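Local coordinates for protein alcohol dehydrogenase YqhD (Escherichia coli, PDB 4QGS) that reduces a broad range of short-chain aldehydes to alcohols with NADPH, working as a zinc-dependent homodimeric enzyme of the iron-containing alcohol dehydrogenase family, at residues A[18-30]-A[177-190]. Numbering follows the deposited sequence.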
ATOM      1  N   HIS A  18       6.609   2.400  15.735  1.00 19.81           N
ATOM      2  CA  HIS A  18       5.549   1.766  16.499  1.00 18.56           C
ATOM      3  C   HIS A  18       4.707   0.901  15.576  1.00 20.89           C
ATOM      4  O   HIS A  18       4.112   1.400  14.616  1.00 22.47           O
ATOM      5  CB  HIS A  18       4.678   2.812  17.194  1.00 21.21           C
ATOM      6  CG  HIS A  18       3.677   2.234  18.140  1.00 22.11           C
ATOM      7  ND1 HIS A  18       2.390   2.713  18.243  1.00 28.33           N
ATOM      8  CD2 HIS A  18       3.769   1.210  19.023  1.00 22.13           C
ATOM      9  CE1 HIS A  18       1.732   2.012  19.148  1.00 29.35           C
ATOM     10  NE2 HIS A  18       2.549   1.100  19.644  1.00 27.45           N
ATOM     11  N   THR A  19       4.694  -0.397  15.858  1.00 20.37           N
ATOM     12  CA  THR A  19       3.951  -1.357  15.047  1.00 22.14           C
ATOM     13  C   THR A  19       3.105  -2.269  15.945  1.00 22.87           C
ATOM     14  O   THR A  19       3.478  -3.408  16.227  1.00 26.30           O
ATOM     15  CB  THR A  19       4.903  -2.200  14.172  1.00 22.39           C
ATOM     16  OG1 THR A  19       5.866  -2.855  15.007  1.00 28.05           O
ATOM     17  CG2 THR A  19       5.631  -1.326  13.161  1.00 26.87           C
ATOM     18  N   PRO A  20       1.957  -1.761  16.408  1.00 23.73           N
ATOM     19  CA  PRO A  20       1.225  -2.438  17.482  1.00 24.93           C
ATOM     20  C   PRO A  20       0.296  -3.567  17.023  1.00 24.33           C
ATOM     21  O   PRO A  20      -0.200  -4.323  17.859  1.00 23.08           O
ATOM     22  CB  PRO A  20       0.415  -1.301  18.099  1.00 24.47           C
ATOM     23  CG  PRO A  20       0.131  -0.402  16.946  1.00 28.80           C
ATOM     24  CD  PRO A  20       1.371  -0.449  16.086  1.00 27.01           C
ATOM     25  N   THR A  21       0.070  -3.696  15.725  1.00 20.97           N
ATOM     26  CA  THR A  21      -0.882  -4.711  15.258  1.00 19.78           C
ATOM     27  C   THR A  21      -0.364  -6.139  15.395  1.00 20.00           C
ATOM     28  O   THR A  21       0.691  -6.493  14.864  1.00 21.54           O
ATOM     29  CB  THR A  21      -1.273  -4.461  13.783  1.00 18.84           C
ATOM     30  OG1 THR A  21      -1.844  -3.159  13.660  1.00 21.80           O
ATOM     31  CG2 THR A  21      -2.287  -5.516  13.311  1.00 19.84           C
ATOM     32  N   ARG A  22      -1.121  -6.975  16.105  1.00 21.16           N
ATOM     33  CA  ARG A  22      -0.790  -8.386  16.223  1.00 20.57           C
ATOM     34  C   ARG A  22      -1.063  -9.101  14.909  1.00 21.59           C
ATOM     35  O   ARG A  22      -2.157  -9.005  14.368  1.00 22.11           O
ATOM     36  CB  ARG A  22      -1.596  -9.044  17.346  1.00 19.12           C
ATOM     37  CG  ARG A  22      -1.393 -10.550  17.456  1.00 20.92           C
ATOM     38  CD  ARG A  22      -2.304 -11.150  18.522  1.00 23.90           C
ATOM     39  NE  ARG A  22      -2.056 -10.590  19.852  1.00 27.19           N
ATOM     40  CZ  ARG A  22      -1.107 -11.013  20.682  1.00 24.24           C
ATOM     41  NH1 ARG A  22      -0.294 -12.002  20.335  1.00 29.25           N
ATOM     42  NH2 ARG A  22      -0.968 -10.439  21.868  1.00 29.20           N
ATOM     43  N   ILE A  23      -0.069  -9.817  14.404  1.00 16.17           N
ATOM     44  CA  ILE A  23      -0.213 -10.552  13.148  1.00 18.64           C
ATOM     45  C   ILE A  23      -0.517 -12.017  13.387  1.00 19.12           C
ATOM     46  O   ILE A  23       0.260 -12.721  14.036  1.00 18.35           O
ATOM     47  CB  ILE A  23       1.064 -10.458  12.300  1.00 19.03           C
ATOM     48  CG1 ILE A  23       1.427  -8.986  12.040  1.00 18.50           C
ATOM     49  CG2 ILE A  23       0.899 -11.218  10.996  1.00 19.71           C
ATOM     50  CD1 ILE A  23       0.399  -8.239  11.249  1.00 20.37           C
ATOM     51  N   LEU A  24      -1.640 -12.478  12.850  1.00 17.59           N
ATOM     52  CA  LEU A  24      -1.969 -13.894  12.877  1.00 17.19           C
ATOM     53  C   LEU A  24      -1.767 -14.417  11.468  1.00 18.55           C
ATOM     54  O   LEU A  24      -2.586 -14.158  10.591  1.00 19.95           O
ATOM     55  CB  LEU A  24      -3.400 -14.114  13.366  1.00 18.84           C
ATOM     56  CG  LEU A  24      -3.775 -13.502  14.725  1.00 24.09           C
ATOM     57  CD1 LEU A  24      -5.247 -13.735  15.050  1.00 27.34           C
ATOM     58  CD2 LEU A  24      -2.891 -14.044  15.835  1.00 24.44           C
ATOM     59  N   PHE A  25      -0.655 -15.107  11.240  1.00 17.92           N
ATOM     60  CA  PHE A  25      -0.259 -15.473   9.879  1.00 18.93           C
ATOM     61  C   PHE A  25      -0.344 -16.967   9.594  1.00 18.76           C
ATOM     62  O   PHE A  25       0.016 -17.792  10.437  1.00 24.08           O
ATOM     63  CB  PHE A  25       1.178 -14.991   9.616  1.00 19.60           C
ATOM     64  CG  PHE A  25       1.615 -15.113   8.171  1.00 17.23           C
ATOM     65  CD1 PHE A  25       1.577 -14.009   7.335  1.00 16.22           C
ATOM     66  CD2 PHE A  25       2.073 -16.323   7.661  1.00 20.62           C
ATOM     67  CE1 PHE A  25       1.982 -14.109   6.003  1.00 20.41           C
ATOM     68  CE2 PHE A  25       2.466 -16.433   6.324  1.00 22.00           C
ATOM     69  CZ  PHE A  25       2.421 -15.328   5.502  1.00 19.16           C
ATOM     70  N   GLY A  26      -0.793 -17.314   8.391  1.00 18.96           N
ATOM     71  CA  GLY A  26      -0.631 -18.671   7.896  1.00 20.89           C
ATOM     72  C   GLY A  26      -1.909 -19.361   7.469  1.00 20.49           C
ATOM     73  O   GLY A  26      -3.000 -18.833   7.658  1.00 20.08           O
ATOM     74  N   LYS A  27      -1.749 -20.546   6.889  1.00 19.93           N
ATOM     75  CA  LYS A  27      -2.866 -21.379   6.463  1.00 21.96           C
ATOM     76  C   LYS A  27      -3.799 -21.669   7.626  1.00 24.75           C
ATOM     77  O   LYS A  27      -3.391 -22.264   8.637  1.00 24.08           O
ATOM     78  CB  LYS A  27      -2.355 -22.693   5.870  1.00 23.74           C
ATOM     79  CG  LYS A  27      -3.471 -23.619   5.416  1.00 25.48           C
ATOM     80  CD  LYS A  27      -2.940 -24.989   5.004  1.00 39.28           C
ATOM     81  CE  LYS A  27      -1.703 -24.873   4.126  1.00 39.06           C
ATOM     82  NZ  LYS A  27      -1.530 -26.047   3.218  1.00 48.36           N
ATOM     83  N   GLY A  28      -5.042 -21.226   7.491  1.00 18.85           N
ATOM     84  CA  GLY A  28      -6.037 -21.451   8.518  1.00 25.13           C
ATOM     85  C   GLY A  28      -5.872 -20.558   9.730  1.00 23.39           C
ATOM     86  O   GLY A  28      -6.430 -20.850  10.787  1.00 23.25           O
ATOM     87  N   ALA A  29      -5.129 -19.456   9.576  1.00 20.83           N
ATOM     88  CA  ALA A  29      -4.901 -18.540  10.690  1.00 19.01           C
ATOM     89  C   ALA A  29      -6.187 -17.939  11.244  1.00 17.33           C
ATOM     90  O   ALA A  29      -6.187 -17.415  12.349  1.00 24.00           O
ATOM     91  CB  ALA A  29      -3.935 -17.409  10.279  1.00 18.08           C
ATOM     92  N   ILE A  30      -7.282 -18.019  10.493  1.00 19.23           N
ATOM     93  CA  ILE A  30      -8.561 -17.530  10.989  1.00 19.46           C
ATOM     94  C   ILE A  30      -8.957 -18.291  12.266  1.00 22.32           C
ATOM     95  O   ILE A  30      -9.814 -17.843  13.024  1.00 23.09           O
ATOM     96  CB  ILE A  30      -9.673 -17.664   9.921  1.00 22.59           C
ATOM     97  CG1 ILE A  30     -10.899 -16.831  10.294  1.00 26.65           C
ATOM     98  CG2 ILE A  30     -10.037 -19.125   9.694  1.00 23.10           C
ATOM     99  CD1 ILE A  30     -10.779 -15.393   9.910  1.00 31.80           C
ATOM    100  N   ALA A 177      -2.166   6.207  16.042  1.00 44.70           N
ATOM    101  CA  ALA A 177      -1.816   5.023  16.824  1.00 57.38           C
ATOM    102  C   ALA A 177      -3.036   4.312  17.418  1.00 56.98           C
ATOM    103  O   ALA A 177      -2.912   3.221  17.979  1.00 57.99           O
ATOM    104  CB  ALA A 177      -0.843   5.403  17.936  1.00 50.97           C
ATOM    105  N   HIS A 178      -4.207   4.925  17.292  1.00 47.35           N
ATOM    106  CA  HIS A 178      -5.425   4.380  17.875  1.00 49.97           C
ATOM    107  C   HIS A 178      -6.336   3.718  16.847  1.00 47.18           C
ATOM    108  O   HIS A 178      -7.166   2.890  17.209  1.00 42.42           O
ATOM    109  CB  HIS A 178      -6.186   5.481  18.617  1.00 51.54           C
ATOM    110  CG  HIS A 178      -5.501   5.945  19.864  1.00 56.29           C
ATOM    111  ND1 HIS A 178      -5.445   7.271  20.239  1.00 61.44           N
ATOM    112  CD2 HIS A 178      -4.840   5.255  20.823  1.00 54.69           C
ATOM    113  CE1 HIS A 178      -4.774   7.377  21.373  1.00 56.05           C
ATOM    114  NE2 HIS A 178      -4.399   6.168  21.751  1.00 59.59           N
ATOM    115  N   VAL A 179      -6.183   4.078  15.575  1.00 45.20           N
ATOM    116  CA  VAL A 179      -7.008   3.486  14.522  1.00 51.08           C
ATOM    117  C   VAL A 179      -6.299   2.292  13.914  1.00 45.71           C
ATOM    118  O   VAL A 179      -6.790   1.678  12.966  1.00 48.36           O
ATOM    119  CB  VAL A 179      -7.341   4.488  13.403  1.00 40.45           C
ATOM    120  CG1 VAL A 179      -7.924   5.752  13.990  1.00 49.84           C
ATOM    121  CG2 VAL A 179      -6.101   4.795  12.571  1.00 49.66           C
ATOM    122  N   GLN A 180      -5.135   1.967  14.458  1.00 39.71           N
ATOM    123  CA  GLN A 180      -4.435   0.777  14.017  1.00 40.48           C
ATOM    124  C   GLN A 180      -5.177  -0.453  14.500  1.00 31.53           C
ATOM    125  O   GLN A 180      -5.636  -0.491  15.640  1.00 33.78           O
ATOM    126  CB  GLN A 180      -3.000   0.738  14.523  1.00 47.01           C
ATOM    127  CG  GLN A 180      -2.277   2.037  14.356  1.00 53.32           C
ATOM    128  CD  GLN A 180      -0.811   1.836  14.092  1.00 58.74           C
ATOM    129  OE1 GLN A 180      -0.433   1.336  13.029  1.00 60.65           O
ATOM    130  NE2 GLN A 180       0.028   2.237  15.036  1.00 56.60           N
ATOM    131  N   PRO A 181      -5.291  -1.464  13.632  1.00 32.98           N
ATOM    132  CA  PRO A 181      -5.972  -2.691  14.054  1.00 27.62           C
ATOM    133  C   PRO A 181      -5.256  -3.393  15.203  1.00 28.15           C
ATOM    134  O   PRO A 181      -4.021  -3.437  15.264  1.00 23.02           O
ATOM    135  CB  PRO A 181      -5.961  -3.559  12.785  1.00 24.94           C
ATOM    136  CG  PRO A 181      -4.891  -3.009  11.934  1.00 32.10           C
ATOM    137  CD  PRO A 181      -4.814  -1.535  12.243  1.00 27.18           C
ATOM    138  N   VAL A 182      -6.036  -3.942  16.128  1.00 23.21           N
ATOM    139  CA  VAL A 182      -5.449  -4.690  17.221  1.00 22.17           C
ATOM    140  C   VAL A 182      -4.818  -5.958  16.657  1.00 21.81           C
ATOM    141  O   VAL A 182      -3.798  -6.414  17.157  1.00 23.07           O
ATOM    142  CB  VAL A 182      -6.490  -5.028  18.314  1.00 25.56           C
ATOM    143  CG1 VAL A 182      -6.901  -3.773  19.049  1.00 36.46           C
ATOM    144  CG2 VAL A 182      -7.705  -5.681  17.708  1.00 35.88           C
ATOM    145  N   PHE A 183      -5.422  -6.519  15.605  1.00 23.05           N
ATOM    146  CA  PHE A 183      -4.852  -7.700  14.955  1.00 20.30           C
ATOM    147  C   PHE A 183      -5.129  -7.716  13.462  1.00 16.54           C
ATOM    148  O   PHE A 183      -6.032  -7.055  12.985  1.00 17.37           O
ATOM    149  CB  PHE A 183      -5.395  -9.000  15.571  1.00 18.24           C
ATOM    150  CG  PHE A 183      -6.879  -9.156  15.414  1.00 20.22           C
ATOM    151  CD1 PHE A 183      -7.417  -9.699  14.263  1.00 19.35           C
ATOM    152  CD2 PHE A 183      -7.736  -8.743  16.417  1.00 21.74           C
ATOM    153  CE1 PHE A 183      -8.782  -9.821  14.113  1.00 21.68           C
ATOM    154  CE2 PHE A 183      -9.109  -8.870  16.274  1.00 20.58           C
ATOM    155  CZ  PHE A 183      -9.628  -9.403  15.122  1.00 20.61           C
ATOM    156  N   ALA A 184      -4.353  -8.510  12.741  1.00 17.62           N
ATOM    157  CA  ALA A 184      -4.601  -8.730  11.324  1.00 20.36           C
ATOM    158  C   ALA A 184      -4.421 -10.207  11.031  1.00 19.11           C
ATOM    159  O   ALA A 184      -3.378 -10.793  11.371  1.00 17.79           O
ATOM    160  CB  ALA A 184      -3.653  -7.873  10.467  1.00 18.17           C
ATOM    161  N   VAL A 185      -5.448 -10.829  10.447  1.00 16.84           N
ATOM    162  CA  VAL A 185      -5.332 -12.203   9.994  1.00 16.89           C
ATOM    163  C   VAL A 185      -4.838 -12.224   8.556  1.00 17.04           C
ATOM    164  O   VAL A 185      -5.499 -11.677   7.673  1.00 18.67           O
ATOM    165  CB  VAL A 185      -6.675 -12.963  10.060  1.00 16.61           C
ATOM    166  CG1 VAL A 185      -6.499 -14.376   9.530  1.00 17.85           C
ATOM    167  CG2 VAL A 185      -7.192 -12.979  11.489  1.00 21.48           C
ATOM    168  N   LEU A 186      -3.684 -12.852   8.350  1.00 15.64           N
ATOM    169  CA  LEU A 186      -3.047 -12.959   7.040  1.00 17.57           C
ATOM    170  C   LEU A 186      -2.899 -14.429   6.662  1.00 16.79           C
ATOM    171  O   LEU A 186      -1.974 -15.107   7.114  1.00 16.76           O
ATOM    172  CB  LEU A 186      -1.662 -12.285   7.050  1.00 18.81           C
ATOM    173  CG  LEU A 186      -1.521 -10.769   6.866  1.00 22.96           C
ATOM    174  CD1 LEU A 186      -2.401  -9.995   7.810  1.00 28.60           C
ATOM    175  CD2 LEU A 186      -0.064 -10.367   7.099  1.00 21.76           C
ATOM    176  N   ASP A 187      -3.825 -14.927   5.846  1.00 19.87           N
ATOM    177  CA  ASP A 187      -3.767 -16.301   5.387  1.00 18.27           C
ATOM    178  C   ASP A 187      -3.477 -16.301   3.887  1.00 17.01           C
ATOM    179  O   ASP A 187      -4.301 -15.872   3.099  1.00 17.42           O
ATOM    180  CB  ASP A 187      -5.097 -17.026   5.688  1.00 17.84           C
ATOM    181  CG  ASP A 187      -5.077 -18.498   5.296  1.00 20.46           C
ATOM    182  OD1 ASP A 187      -4.166 -18.917   4.545  1.00 18.68           O
ATOM    183  OD2 ASP A 187      -5.984 -19.245   5.740  1.00 19.89           O
ATOM    184  N   PRO A 188      -2.296 -16.779   3.492  1.00 15.91           N
ATOM    185  CA  PRO A 188      -1.915 -16.791   2.080  1.00 17.11           C
ATOM    186  C   PRO A 188      -2.923 -17.528   1.191  1.00 16.73           C
ATOM    187  O   PRO A 188      -3.071 -17.196   0.016  1.00 17.98           O
ATOM    188  CB  PRO A 188      -0.568 -17.512   2.099  1.00 16.44           C
ATOM    189  CG  PRO A 188       0.004 -17.163   3.459  1.00 19.01           C
ATOM    190  CD  PRO A 188      -1.189 -17.195   4.372  1.00 18.54           C
ATOM    191  N   VAL A 189      -3.622 -18.509   1.752  1.00 18.18           N
ATOM    192  CA  VAL A 189      -4.608 -19.249   0.949  1.00 19.12           C
ATOM    193  C   VAL A 189      -5.691 -18.322   0.395  1.00 15.72           C
ATOM    194  O   VAL A 189      -6.189 -18.532  -0.720  1.00 18.60           O
ATOM    195  CB  VAL A 189      -5.259 -20.383   1.766  1.00 19.76           C
ATOM    196  CG1 VAL A 189      -6.435 -21.024   0.975  1.00 20.14           C
ATOM    197  CG2 VAL A 189      -4.212 -21.417   2.139  1.00 21.28           C
ATOM    198  N   TYR A 190      -6.046 -17.281   1.149  1.00 16.71           N
ATOM    199  CA  TYR A 190      -7.040 -16.321   0.681  1.00 17.67           C
ATOM    200  C   TYR A 190      -6.544 -15.529  -0.536  1.00 20.11           C
ATOM    201  O   TYR A 190      -7.346 -14.901  -1.213  1.00 22.21           O
ATOM    202  CB  TYR A 190      -7.439 -15.332   1.780  1.00 19.55           C
ATOM    203  CG  TYR A 190      -8.116 -15.947   2.992  1.00 20.19           C
ATOM    204  CD1 TYR A 190      -8.661 -17.227   2.942  1.00 20.94           C
ATOM    205  CD2 TYR A 190      -8.207 -15.240   4.193  1.00 19.15           C
ATOM    206  CE1 TYR A 190      -9.282 -17.787   4.051  1.00 22.90           C
ATOM    207  CE2 TYR A 190      -8.834 -15.798   5.306  1.00 20.93           C
ATOM    208  CZ  TYR A 190      -9.363 -17.064   5.229  1.00 22.44           C
ATOM    209  OH  TYR A 190      -9.978 -17.627   6.331  1.00 24.78           O
TER
HETATM  210  O   HOH W   1      -7.522 -18.594   7.744  1.00 22.88           O
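Strand 22-25 is one of the two outermost strands, within this chain, of the parallel sheet in the cofactor-binding domain, and its R22, I23, L24 and F25 pair in parallel with F183, A184, V185 and L186. Five backbone hydrogen bonds alternate along the pair, from R22 N to V182 O at one end to G26 N to L186 O at the other. Just before the strand, T21 OG1 donates to P181 O (2.7 Å), lying in the plane of that carbonyl and using one of the oxygen's lone pairs; OG1 lies anti to its own carbonyl carbon (chi1 -58°), leaving CG2 to reach A184 CB.

One face of the pair carries I23, A184, F25 and L186. L186 CB touches F25 CD1 (3.7 Å), and L186 O sits over one face of the F25 ring, towards its rim. The far end of that ring, CZ, meets P188 CG at 3.7 Å. W257 of helix 249-262 closes against F25 and I23.

Beyond the strands, D187 holds the type II beta turn from G26 to A29. Its OD2 accepts from G28 N (2.8 Å), well above the carboxylate plane, while OD1 accepts from V189 N (2.9 Å) in an Asx turn. A water donates to D187 OD2 (2.6 Å) and to Y190 OH and accepts from I30 N, joining both segments. Y190, an NADP(+)-binding residue, also has its hydroxyl hydrogen-bonded to Q60. The arrangement is that of a dinucleotide-binding alpha/beta domain, with a cofactor residue placed just past the C-terminal end of a parallel strand.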